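Local coordinates for RNA-induced transcriptional silencing complex protein tas3 (Schizosaccharomyces pombe, PDB 3D1B) that helps form the core of the RITS complex, its C-terminal alpha motif mediating spreading of the complex in cis and promoting heterochromatic gene silencing, at residues Tyr99-Val102 / Thr103-Leu107; Leu17-Asn20 / Trp21-Leu25; Ser82-Glu85 / Lys86-Pro89; Ile42-His46 / Asn47-Asp51. All coordinates share one frame; numbering follows the deposited sequence.

Interaction 1 of 4, residues Tyr99-Val102 / Thr103-Leu107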
loop_
_atom_site.group_PDB
_atom_site.type_symbol
_atom_site.label_atom_id
_atom_site.label_comp_id
_atom_site.label_asym_id
_atom_site.label_seq_id
_atom_site.Cartn_x
_atom_site.Cartn_y
_atom_site.Cartn_z
ATOM N N TYR A 99 -6.762 -7.484 8.729
ATOM C CA TYR A 99 -5.876 -8.506 9.287
ATOM C C TYR A 99 -4.557 -7.881 9.758
ATOM O O TYR A 99 -3.883 -8.425 10.638
ATOM C CB TYR A 99 -5.613 -9.614 8.264
ATOM C CG TYR A 99 -4.935 -10.816 8.882
ATOM C CD1 TYR A 99 -5.577 -11.565 9.868
ATOM C CD2 TYR A 99 -3.628 -11.165 8.529
ATOM C CE1 TYR A 99 -4.935 -12.632 10.497
ATOM C CE2 TYR A 99 -2.976 -12.235 9.154
ATOM C CZ TYR A 99 -3.637 -12.960 10.135
ATOM O OH TYR A 99 -3.005 -14.009 10.764
ATOM N N LYS A 100 -4.177 -6.746 9.171
ATOM C CA LYS A 100 -2.965 -6.043 9.595
ATOM C C LYS A 100 -3.166 -5.619 11.049
ATOM O O LYS A 100 -2.218 -5.553 11.830
ATOM C CB LYS A 100 -2.733 -4.766 8.777
ATOM C CG LYS A 100 -2.488 -4.966 7.307
ATOM C CD LYS A 100 -1.192 -5.715 7.056
ATOM C CE LYS A 100 -1.026 -5.986 5.570
ATOM N NZ LYS A 100 0.044 -6.991 5.312
ATOM N N LEU A 101 -4.413 -5.302 11.397
ATOM C CA LEU A 101 -4.740 -4.874 12.753
ATOM C C LEU A 101 -4.809 -6.069 13.694
ATOM O O LEU A 101 -4.544 -5.947 14.890
ATOM C CB LEU A 101 -6.076 -4.118 12.758
ATOM C CG LEU A 101 -6.097 -2.824 11.933
ATOM C CD1 LEU A 101 -7.438 -2.131 12.144
ATOM C CD2 LEU A 101 -4.964 -1.905 12.341
ATOM N N VAL A 102 -5.179 -7.224 13.155
ATOM C CA VAL A 102 -5.245 -8.438 13.966
ATOM C C VAL A 102 -3.833 -8.784 14.441
ATOM O O VAL A 102 -3.580 -8.933 15.642
ATOM C CB VAL A 102 -5.818 -9.624 13.150
ATOM C CG1 VAL A 102 -5.636 -10.931 13.916
ATOM C CG2 VAL A 102 -7.296 -9.379 12.854
ATOM N N THR A 103 -2.908 -8.890 13.494
ATOM C CA THR A 103 -1.535 -9.235 13.827
ATOM C C THR A 103 -0.726 -8.137 14.509
ATOM O O THR A 103 0.070 -8.420 15.412
ATOM C CB THR A 103 -0.757 -9.690 12.569
ATOM O OG1 THR A 103 -0.828 -8.668 11.570
ATOM C CG2 THR A 103 -1.350 -10.980 12.017
ATOM N N GLY A 104 -0.929 -6.890 14.095
ATOM C CA GLY A 104 -0.151 -5.802 14.663
ATOM C C GLY A 104 -0.725 -5.076 15.858
ATOM O O GLY A 104 0.020 -4.438 16.616
ATOM N N LYS A 105 -2.039 -5.153 16.039
ATOM C CA LYS A 105 -2.664 -4.456 17.153
ATOM C C LYS A 105 -3.585 -5.341 17.971
ATOM O O LYS A 105 -4.358 -4.850 18.795
ATOM C CB LYS A 105 -3.415 -3.236 16.629
ATOM C CG LYS A 105 -2.493 -2.267 15.909
ATOM C CD LYS A 105 -3.250 -1.114 15.307
ATOM C CE LYS A 105 -2.289 -0.037 14.835
ATOM N NZ LYS A 105 -3.007 1.116 14.230
ATOM N N ASN A 106 -3.502 -6.647 17.741
ATOM C CA ASN A 106 -4.309 -7.604 18.482
ATOM C C ASN A 106 -5.814 -7.434 18.313
ATOM O O ASN A 106 -6.575 -7.769 19.217
ATOM C CB ASN A 106 -3.953 -7.531 19.969
ATOM C CG ASN A 106 -2.525 -7.961 20.244
ATOM O OD1 ASN A 106 -1.799 -7.308 20.999
ATOM N ND2 ASN A 106 -2.119 -9.070 19.645
ATOM N N LEU A 107 -6.250 -6.910 17.169
ATOM C CA LEU A 107 -7.680 -6.758 16.943
ATOM C C LEU A 107 -8.252 -8.175 16.940
ATOM O O LEU A 107 -7.701 -9.074 16.309
ATOM C CB LEU A 107 -7.939 -6.038 15.606
ATOM C CG LEU A 107 -9.397 -5.760 15.214
ATOM C CD1 LEU A 107 -9.483 -4.493 14.375
ATOM C CD2 LEU A 107 -9.955 -6.945 14.441
HETATM O O HOH W 1 -3.113 -10.743 17.763
#

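Interaction 2 of 4, residues Leu17-Asn20 / Trp21-Leu25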
loop_
_atom_site.group_PDB
_atom_site.type_symbol
_atom_site.label_atom_id
_atom_site.label_comp_id
_atom_site.label_asym_id
_atom_site.label_seq_id
_atom_site.Cartn_x
_atom_site.Cartn_y
_atom_site.Cartn_z
ATOM N N LEU A 17 -17.944 3.448 -5.761
ATOM C CA LEU A 17 -18.615 2.370 -5.042
ATOM C C LEU A 17 -17.800 1.884 -3.847
ATOM O O LEU A 17 -18.328 1.746 -2.747
ATOM C CB LEU A 17 -18.883 1.180 -5.968
ATOM C CG LEU A 17 -20.231 1.163 -6.685
ATOM C CD1 LEU A 17 -20.363 -0.108 -7.521
ATOM C CD2 LEU A 17 -21.347 1.238 -5.652
ATOM N N TYR A 18 -16.516 1.618 -4.070
ATOM C CA TYR A 18 -15.643 1.144 -3.000
ATOM C C TYR A 18 -15.582 2.145 -1.852
ATOM O O TYR A 18 -15.534 1.760 -0.686
ATOM C CB TYR A 18 -14.241 0.870 -3.551
ATOM C CG TYR A 18 -14.152 -0.419 -4.343
ATOM C CD1 TYR A 18 -15.232 -0.870 -5.098
ATOM C CD2 TYR A 18 -12.984 -1.179 -4.350
ATOM C CE1 TYR A 18 -15.155 -2.042 -5.841
ATOM C CE2 TYR A 18 -12.896 -2.356 -5.092
ATOM C CZ TYR A 18 -13.985 -2.781 -5.834
ATOM O OH TYR A 18 -13.907 -3.945 -6.562
ATOM N N ILE A 19 -15.585 3.432 -2.185
ATOM C CA ILE A 19 -15.562 4.473 -1.164
ATOM C C ILE A 19 -16.876 4.459 -0.391
ATOM O O ILE A 19 -16.884 4.536 0.839
ATOM C CB ILE A 19 -15.354 5.874 -1.794
ATOM C CG1 ILE A 19 -13.915 6.014 -2.302
ATOM C CG2 ILE A 19 -15.669 6.960 -0.779
ATOM C CD1 ILE A 19 -12.855 5.927 -1.202
ATOM N N ASN A 20 -17.984 4.356 -1.117
ATOM C CA ASN A 20 -19.297 4.316 -0.485
ATOM C C ASN A 20 -19.443 3.086 0.409
ATOM O O ASN A 20 -20.023 3.158 1.497
ATOM C CB ASN A 20 -20.406 4.331 -1.545
ATOM C CG ASN A 20 -20.465 5.638 -2.307
ATOM O OD1 ASN A 20 -19.847 6.625 -1.910
ATOM N ND2 ASN A 20 -21.220 5.656 -3.406
ATOM N N TRP A 21 -18.915 1.957 -0.051
ATOM C CA TRP A 21 -18.975 0.726 0.726
ATOM C C TRP A 21 -18.128 0.850 1.985
ATOM O O TRP A 21 -18.528 0.412 3.062
ATOM C CB TRP A 21 -18.485 -0.466 -0.107
ATOM C CG TRP A 21 -19.443 -0.878 -1.190
ATOM C CD1 TRP A 21 -20.781 -0.601 -1.250
ATOM C CD2 TRP A 21 -19.147 -1.669 -2.350
ATOM N NE1 TRP A 21 -21.334 -1.169 -2.374
ATOM C CE2 TRP A 21 -20.355 -1.830 -3.066
ATOM C CE3 TRP A 21 -17.978 -2.259 -2.852
ATOM C CZ2 TRP A 21 -20.429 -2.558 -4.260
ATOM C CZ3 TRP A 21 -18.052 -2.983 -4.041
ATOM C CH2 TRP A 21 -19.272 -3.124 -4.730
ATOM N N LEU A 22 -16.949 1.440 1.845
ATOM C CA LEU A 22 -16.071 1.628 2.991
ATOM C C LEU A 22 -16.782 2.466 4.051
ATOM O O LEU A 22 -16.797 2.121 5.235
ATOM C CB LEU A 22 -14.790 2.338 2.559
ATOM C CG LEU A 22 -13.961 2.958 3.682
ATOM C CD1 LEU A 22 -13.466 1.868 4.629
ATOM C CD2 LEU A 22 -12.791 3.719 3.071
ATOM N N LYS A 23 -17.375 3.571 3.617
ATOM C CA LYS A 23 -18.080 4.449 4.543
ATOM C C LYS A 23 -19.265 3.765 5.206
ATOM O O LYS A 23 -19.705 4.186 6.281
ATOM C CB LYS A 23 -18.567 5.702 3.815
ATOM C CG LYS A 23 -17.452 6.631 3.385
ATOM C CD LYS A 23 -18.029 7.892 2.771
ATOM C CE LYS A 23 -16.944 8.882 2.407
ATOM N NZ LYS A 23 -17.538 10.041 1.680
ATOM N N SER A 24 -19.768 2.709 4.572
ATOM C CA SER A 24 -20.923 1.971 5.086
ATOM C C SER A 24 -20.584 0.868 6.087
ATOM O O SER A 24 -21.482 0.265 6.672
ATOM C CB SER A 24 -21.714 1.373 3.923
ATOM O OG SER A 24 -22.152 2.397 3.038
ATOM N N LEU A 25 -19.297 0.587 6.272
ATOM C CA LEU A 25 -18.891 -0.443 7.230
ATOM C C LEU A 25 -19.136 0.067 8.639
ATOM O O LEU A 25 -18.791 1.200 8.957
ATOM C CB LEU A 25 -17.406 -0.771 7.067
ATOM C CG LEU A 25 -17.050 -1.549 5.804
ATOM C CD1 LEU A 25 -15.536 -1.589 5.635
ATOM C CD2 LEU A 25 -17.626 -2.956 5.898
#

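Interaction 3 of 4, residues Ser82-Glu85 / Lys86-Pro89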
loop_
_atom_site.group_PDB
_atom_site.type_symbol
_atom_site.label_atom_id
_atom_site.label_comp_id
_atom_site.label_asym_id
_atom_site.label_seq_id
_atom_site.Cartn_x
_atom_site.Cartn_y
_atom_site.Cartn_z
ATOM N N SER A 82 -7.511 -18.659 4.780
ATOM C CA SER A 82 -7.992 -19.538 3.717
ATOM C C SER A 82 -9.324 -19.011 3.210
ATOM O O SER A 82 -9.610 -19.059 2.015
ATOM C CB SER A 82 -8.164 -20.978 4.218
ATOM O OG SER A 82 -6.957 -21.713 4.078
ATOM N N ASN A 83 -10.132 -18.488 4.126
ATOM C CA ASN A 83 -11.432 -17.950 3.765
ATOM C C ASN A 83 -11.274 -16.629 3.024
ATOM O O ASN A 83 -12.032 -16.334 2.101
ATOM C CB ASN A 83 -12.287 -17.748 5.021
ATOM C CG ASN A 83 -13.645 -17.160 4.709
ATOM O OD1 ASN A 83 -13.896 -15.979 4.956
ATOM N ND2 ASN A 83 -14.527 -17.979 4.146
ATOM N N LEU A 84 -10.273 -15.846 3.423
ATOM C CA LEU A 84 -10.019 -14.549 2.805
ATOM C C LEU A 84 -9.681 -14.679 1.323
ATOM O O LEU A 84 -10.080 -13.841 0.510
ATOM C CB LEU A 84 -8.874 -13.840 3.542
ATOM C CG LEU A 84 -8.510 -12.435 3.048
ATOM C CD1 LEU A 84 -9.755 -11.535 3.053
ATOM C CD2 LEU A 84 -7.423 -11.846 3.944
ATOM N N GLU A 85 -8.946 -15.730 0.974
ATOM C CA GLU A 85 -8.548 -15.967 -0.415
ATOM C C GLU A 85 -9.737 -16.107 -1.365
ATOM O O GLU A 85 -9.613 -15.839 -2.559
ATOM C CB GLU A 85 -7.702 -17.241 -0.508
ATOM C CG GLU A 85 -6.327 -17.127 0.128
ATOM C CD GLU A 85 -5.299 -16.524 -0.810
ATOM O OE1 GLU A 85 -5.703 -15.977 -1.864
ATOM O OE2 GLU A 85 -4.090 -16.592 -0.487
ATOM N N LYS A 86 -10.882 -16.522 -0.832
ATOM C CA LYS A 86 -12.077 -16.742 -1.647
ATOM C C LYS A 86 -13.006 -15.551 -1.787
ATOM O O LYS A 86 -13.987 -15.613 -2.533
ATOM C CB LYS A 86 -12.879 -17.900 -1.065
ATOM C CG LYS A 86 -12.066 -19.163 -0.941
ATOM C CD LYS A 86 -12.894 -20.334 -0.457
ATOM C CE LYS A 86 -13.300 -20.199 0.995
ATOM N NZ LYS A 86 -13.705 -21.537 1.506
ATOM N N GLN A 87 -12.703 -14.473 -1.082
ATOM C CA GLN A 87 -13.563 -13.298 -1.111
ATOM C C GLN A 87 -13.526 -12.483 -2.394
ATOM O O GLN A 87 -12.585 -12.530 -3.165
ATOM C CB GLN A 87 -13.206 -12.377 0.056
ATOM C CG GLN A 87 -13.278 -13.068 1.407
ATOM C CD GLN A 87 -14.644 -13.656 1.681
ATOM O OE1 GLN A 87 -15.647 -12.945 1.676
ATOM N NE2 GLN A 87 -14.693 -14.965 1.924
ATOM N N THR A 88 -14.601 -11.743 -2.609
ATOM C CA THR A 88 -14.706 -10.852 -3.737
ATOM C C THR A 88 -13.727 -9.714 -3.516
ATOM O O THR A 88 -13.251 -9.535 -2.413
ATOM C CB THR A 88 -16.159 -10.386 -3.895
ATOM O OG1 THR A 88 -16.677 -9.995 -2.626
ATOM C CG2 THR A 88 -17.012 -11.500 -4.440
ATOM N N PRO A 89 -13.391 -8.957 -4.574
ATOM C CA PRO A 89 -12.441 -7.835 -4.544
ATOM C C PRO A 89 -12.414 -6.868 -3.362
ATOM O O PRO A 89 -11.397 -6.751 -2.667
ATOM C CB PRO A 89 -12.718 -7.120 -5.863
ATOM C CG PRO A 89 -13.087 -8.254 -6.763
ATOM C CD PRO A 89 -14.035 -9.040 -5.901
HETATM O O HOH W 2 -14.482 -20.630 3.884
HETATM O O HOH W 3 -10.945 -14.315 -4.632
#

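Interaction 4 of 4, residues Ile42-His46 / Asn47-Asp51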
loop_
_atom_site.group_PDB
_atom_site.type_symbol
_atom_site.label_atom_id
_atom_site.label_comp_id
_atom_site.label_asym_id
_atom_site.label_seq_id
_atom_site.Cartn_x
_atom_site.Cartn_y
_atom_site.Cartn_z
ATOM N N ILE A 42 -7.968 10.418 0.983
ATOM C CA ILE A 42 -8.617 10.358 -0.318
ATOM C C ILE A 42 -8.073 11.217 -1.472
ATOM O O ILE A 42 -8.144 10.802 -2.626
ATOM C CB ILE A 42 -10.144 10.573 -0.166
ATOM C CG1 ILE A 42 -10.869 9.859 -1.307
ATOM C CG2 ILE A 42 -10.477 12.052 -0.126
ATOM C CD1 ILE A 42 -12.363 9.751 -1.108
ATOM N N PRO A 43 -7.530 12.413 -1.190
ATOM C CA PRO A 43 -7.006 13.225 -2.298
ATOM C C PRO A 43 -5.920 12.492 -3.092
ATOM O O PRO A 43 -5.843 12.602 -4.320
ATOM C CB PRO A 43 -6.446 14.454 -1.586
ATOM C CG PRO A 43 -7.356 14.587 -0.400
ATOM C CD PRO A 43 -7.470 13.163 0.077
ATOM N N HIS A 44 -5.084 11.747 -2.376
ATOM C CA HIS A 44 -3.991 10.997 -2.984
ATOM C C HIS A 44 -4.526 9.852 -3.827
ATOM O O HIS A 44 -3.853 9.366 -4.737
ATOM C CB HIS A 44 -3.071 10.468 -1.886
ATOM C CG HIS A 44 -2.568 11.541 -0.971
ATOM N ND1 HIS A 44 -1.876 12.642 -1.429
ATOM C CD2 HIS A 44 -2.696 11.707 0.367
ATOM C CE1 HIS A 44 -1.604 13.442 -0.413
ATOM N NE2 HIS A 44 -2.091 12.898 0.687
ATOM N N TYR A 45 -5.741 9.419 -3.502
ATOM C CA TYR A 45 -6.414 8.355 -4.228
ATOM C C TYR A 45 -6.949 8.977 -5.516
ATOM O O TYR A 45 -6.763 8.434 -6.605
ATOM C CB TYR A 45 -7.555 7.799 -3.374
ATOM C CG TYR A 45 -8.465 6.811 -4.062
ATOM C CD1 TYR A 45 -7.970 5.619 -4.597
ATOM C CD2 TYR A 45 -9.838 7.044 -4.131
ATOM C CE1 TYR A 45 -8.827 4.682 -5.178
ATOM C CE2 TYR A 45 -10.699 6.115 -4.707
ATOM C CZ TYR A 45 -10.189 4.938 -5.226
ATOM O OH TYR A 45 -11.046 4.014 -5.772
ATOM N N HIS A 46 -7.600 10.129 -5.385
ATOM C CA HIS A 46 -8.143 10.821 -6.550
ATOM C C HIS A 46 -7.012 11.252 -7.480
ATOM O O HIS A 46 -7.168 11.249 -8.704
ATOM C CB HIS A 46 -8.959 12.047 -6.123
ATOM C CG HIS A 46 -10.227 11.706 -5.405
ATOM N ND1 HIS A 46 -11.043 10.665 -5.790
ATOM C CD2 HIS A 46 -10.835 12.285 -4.341
ATOM C CE1 HIS A 46 -12.097 10.615 -4.997
ATOM N NE2 HIS A 46 -11.996 11.589 -4.109
ATOM N N ASN A 47 -5.873 11.619 -6.899
ATOM C CA ASN A 47 -4.722 12.041 -7.691
ATOM C C ASN A 47 -3.925 10.852 -8.210
ATOM O O ASN A 47 -2.913 11.015 -8.893
ATOM C CB ASN A 47 -3.823 12.972 -6.878
ATOM C CG ASN A 47 -4.455 14.337 -6.669
ATOM O OD1 ASN A 47 -5.114 14.867 -7.566
ATOM N ND2 ASN A 47 -4.246 14.919 -5.497
ATOM N N LYS A 48 -4.392 9.657 -7.872
ATOM C CA LYS A 48 -3.779 8.416 -8.318
ATOM C C LYS A 48 -2.346 8.158 -7.849
ATOM O O LYS A 48 -1.534 7.592 -8.585
ATOM C CB LYS A 48 -3.857 8.344 -9.845
ATOM C CG LYS A 48 -5.170 8.879 -10.414
ATOM C CD LYS A 48 -6.028 7.806 -11.072
ATOM C CE LYS A 48 -6.964 7.129 -10.086
ATOM N NZ LYS A 48 -8.324 6.964 -10.684
ATOM N N LEU A 49 -2.027 8.591 -6.634
ATOM C CA LEU A 49 -0.708 8.333 -6.075
ATOM C C LEU A 49 -0.818 6.972 -5.397
ATOM O O LEU A 49 0.142 6.207 -5.337
ATOM C CB LEU A 49 -0.329 9.378 -5.024
ATOM C CG LEU A 49 0.172 10.743 -5.493
ATOM C CD1 LEU A 49 0.548 11.582 -4.277
ATOM C CD2 LEU A 49 1.381 10.560 -6.407
ATOM N N ILE A 50 -2.012 6.682 -4.889
ATOM C CA ILE A 50 -2.280 5.423 -4.199
ATOM C C ILE A 50 -3.557 4.771 -4.718
ATOM O O ILE A 50 -4.422 5.450 -5.290
ATOM C CB ILE A 50 -2.434 5.638 -2.670
ATOM C CG1 ILE A 50 -3.646 6.523 -2.378
ATOM C CG2 ILE A 50 -1.179 6.286 -2.107
ATOM C CD1 ILE A 50 -3.927 6.704 -0.893
ATOM N N ASP A 51 -3.672 3.459 -4.529
ATOM C CA ASP A 51 -4.863 2.733 -4.967
ATOM C C ASP A 51 -5.805 2.505 -3.787
ATOM O O ASP A 51 -5.482 2.854 -2.653
ATOM C CB ASP A 51 -4.498 1.388 -5.623
ATOM C CG ASP A 51 -3.751 0.452 -4.691
ATOM O OD1 ASP A 51 -4.091 0.396 -3.491
ATOM O OD2 ASP A 51 -2.828 -0.247 -5.169
HETATM O O HOH W 4 -2.031 13.841 -4.016
HETATM O O HOH W 5 -5.809 5.593 -7.671
#

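Interaction 1 of 4, residues Tyr99-Val102 / Thr103-Leu107
Tyr99 and Thr103 meet one turn apart where helix 89-105 runs to its C-terminal end, which is marked by the positive phi of Asn106. The CG2 methyl of Thr103 rests against the ring of Tyr99, 3.5 Å from CE2, the two side chains crossing at about a right angle. Placing CG of Tyr99 opposite its own backbone N (chi1 -169°) sets the ring beside the carbonyl carbon, where the Thr103 methyl reaches CE2. Their backbones are joined as well, with Thr103 N 3.1 Å from Tyr99 O. Lys100 O accepts from Gly104 N at 2.9 Å and also receives Asn71 ND2 of the second subunit. Leu101 O is gripped twice, by Lys105 N at 2.9 Å and Leu107 N at 3.0 Å. The two donors lie above opposite faces of its carbonyl plane; the bond from Leu107 is nearly straight (171°), that from Lys105 bent (140°). The leucine side chain divides its packing in the same way: CD2 lies 3.5 Å from CD of the extended Lys105, while CB and CD1 meet CD1 of Leu107. Val102 completes the hydrophobic seam through CG2 against CD2 of Leu107, and both side chains also touch Ala112 of helix 109-122. One water donates to Val102 O at 2.8 Å and accepts from Asn106 ND2 at 2.7 Å.

Interaction 2 of 4, residues Leu17-Asn20 / Trp21-Leu25
The indole of Trp21 carries Leu17 O over one face, 3.2 Å from CG and offset toward the rim, while the ring of Tyr18 lies alongside its six-membered ring in helix 14-23. These two aromatic planes are near parallel at 25° but slid apart, with centroids 5.4 Å from each other, so overlap is slight and the touching is done by Tyr18 CE1 and Trp21 CZ3 at 3.5 Å. Both methyls of Leu17 also approach the indole, around NE1, CE2 and CZ2. With CG opposite the carbonyl carbon and beside the backbone N (chi1 -72°), the indole lies back along the preceding turn, consistent with Leu17 O sitting over its face while accepting Trp21 N at 2.8 Å. Phe52 and Phe90 meet Tyr18 and Trp21, respectively, edge-to-face, which ties this small aromatic group to helices 52-60 and 89-105. Further along, the extended chain of Lys23 runs past Ile19, its CE 3.9 Å from CG2. Near the C-terminal end of the helix, Asn20 O receives a weak bond from Ser24 N and a short one from the serine hydroxyl, Ser24 OG lying 2.7 Å away.

Interaction 3 of 4, residues Ser82-Glu85 / Lys86-Pro89
A type I beta turn from Leu84 to Gln87 follows the last turn of helix 74-84 and begins the link to helix 89-105. Its closing bond joins Gln87 N to Leu84 O at 3.1 Å. One residue earlier, Asn83 O accepts two donors from opposite faces of its carbonyl plane: Lys86 N at 3.2 Å and the side-chain amide Gln87 NE2 at 3.0 Å. The second bond is nearly straight (170°), and Asn83 O lies almost in the plane of the glutamine amide. The glutamine chain bends at chi2 (-57°), which brings NE2 back to Asn83 O and its amide near that of Asn83, the two planes 37° apart. The side chain of Lys86 crosses that of Asn83 at about a right angle, and a water links them, accepting from Asn83 ND2 at 2.7 Å and from Lys86 NZ at 2.7 Å. A second water bridges two carbonyls of the turn, donating to Glu85 O at 2.9 Å and to Gln87 O at 2.8 Å. Leu116 of helix 109-122 touches both Asn83 and Gln87. The chemistry implies a surface turn held mainly by polar bonds, a glutamine side chain supplying a donor to a carbonyl of the last helical turn.

Interaction 4 of 4, residues Ile42-His46 / Asn47-Asp51
His44 O takes two amides from the residues that follow the helix: Leu49 N at 2.7 Å, almost in line with the carbonyl, and Ile50 N at 3.3 Å, well above the carbonyl plane (47° out of it). The acceptors on either side in sequence are also used, Pro43 O by Asn47 N at 2.8 Å and Tyr45 O by Lys48 N at 3.0 Å. With Lys48 at positive phi, the bonds from Lys48 and Leu49 into the last turn make a Schellman motif, which terminates helix 32-46 before Asp51, whose side chain caps helix 52-60. One water accepts from Asn47 ND2 at 2.9 Å and is hydrogen-bonded to His44 ND1; another donates both to Tyr45 O at 3.2 Å and to Ile50 O at 2.8 Å. Asp51 N bonds to Gln54 OE1, and Tyr45 OH makes a weak bond to Asn15 O. Ile50 O comes to the edge of the Tyr45 ring, near its plane, 3.6 Å from CD1. Apolar contacts accompany these bonds. Ile50 sets CG1 between its backbone N and carbonyl carbon (chi1 63°), so that CG1 and CD1 lie against CB of His44; CG1 also packs on CB of Tyr45, and CD1 of Leu49 approaches the imidazole. Leu49 O accepts from Ser96 OG of the second subunit, and Ile50 packs on Tyr99 there.

From the N terminus the contacts follow in series as interactions 2, 4, 3 and 1; none nests in or crosses another. Interaction 2 lies at the end of helix 14-23, interaction 4 turns helix 32-46 into the loop before helix 52-60, interaction 3 leads from helix 74-84 toward helix 89-105, and interaction 1 ends the latter. Interaction 2 joins the N-terminal and C-terminal helices: its Ile19 packs on Ile42 and Tyr45 of interaction 4, while its Tyr18 touches Pro89 of interaction 3. Interactions 1 and 2 sit on opposite sides of the chain centre, their centres about 21 Å apart. Interactions 1 and 4 both reach the second subunit.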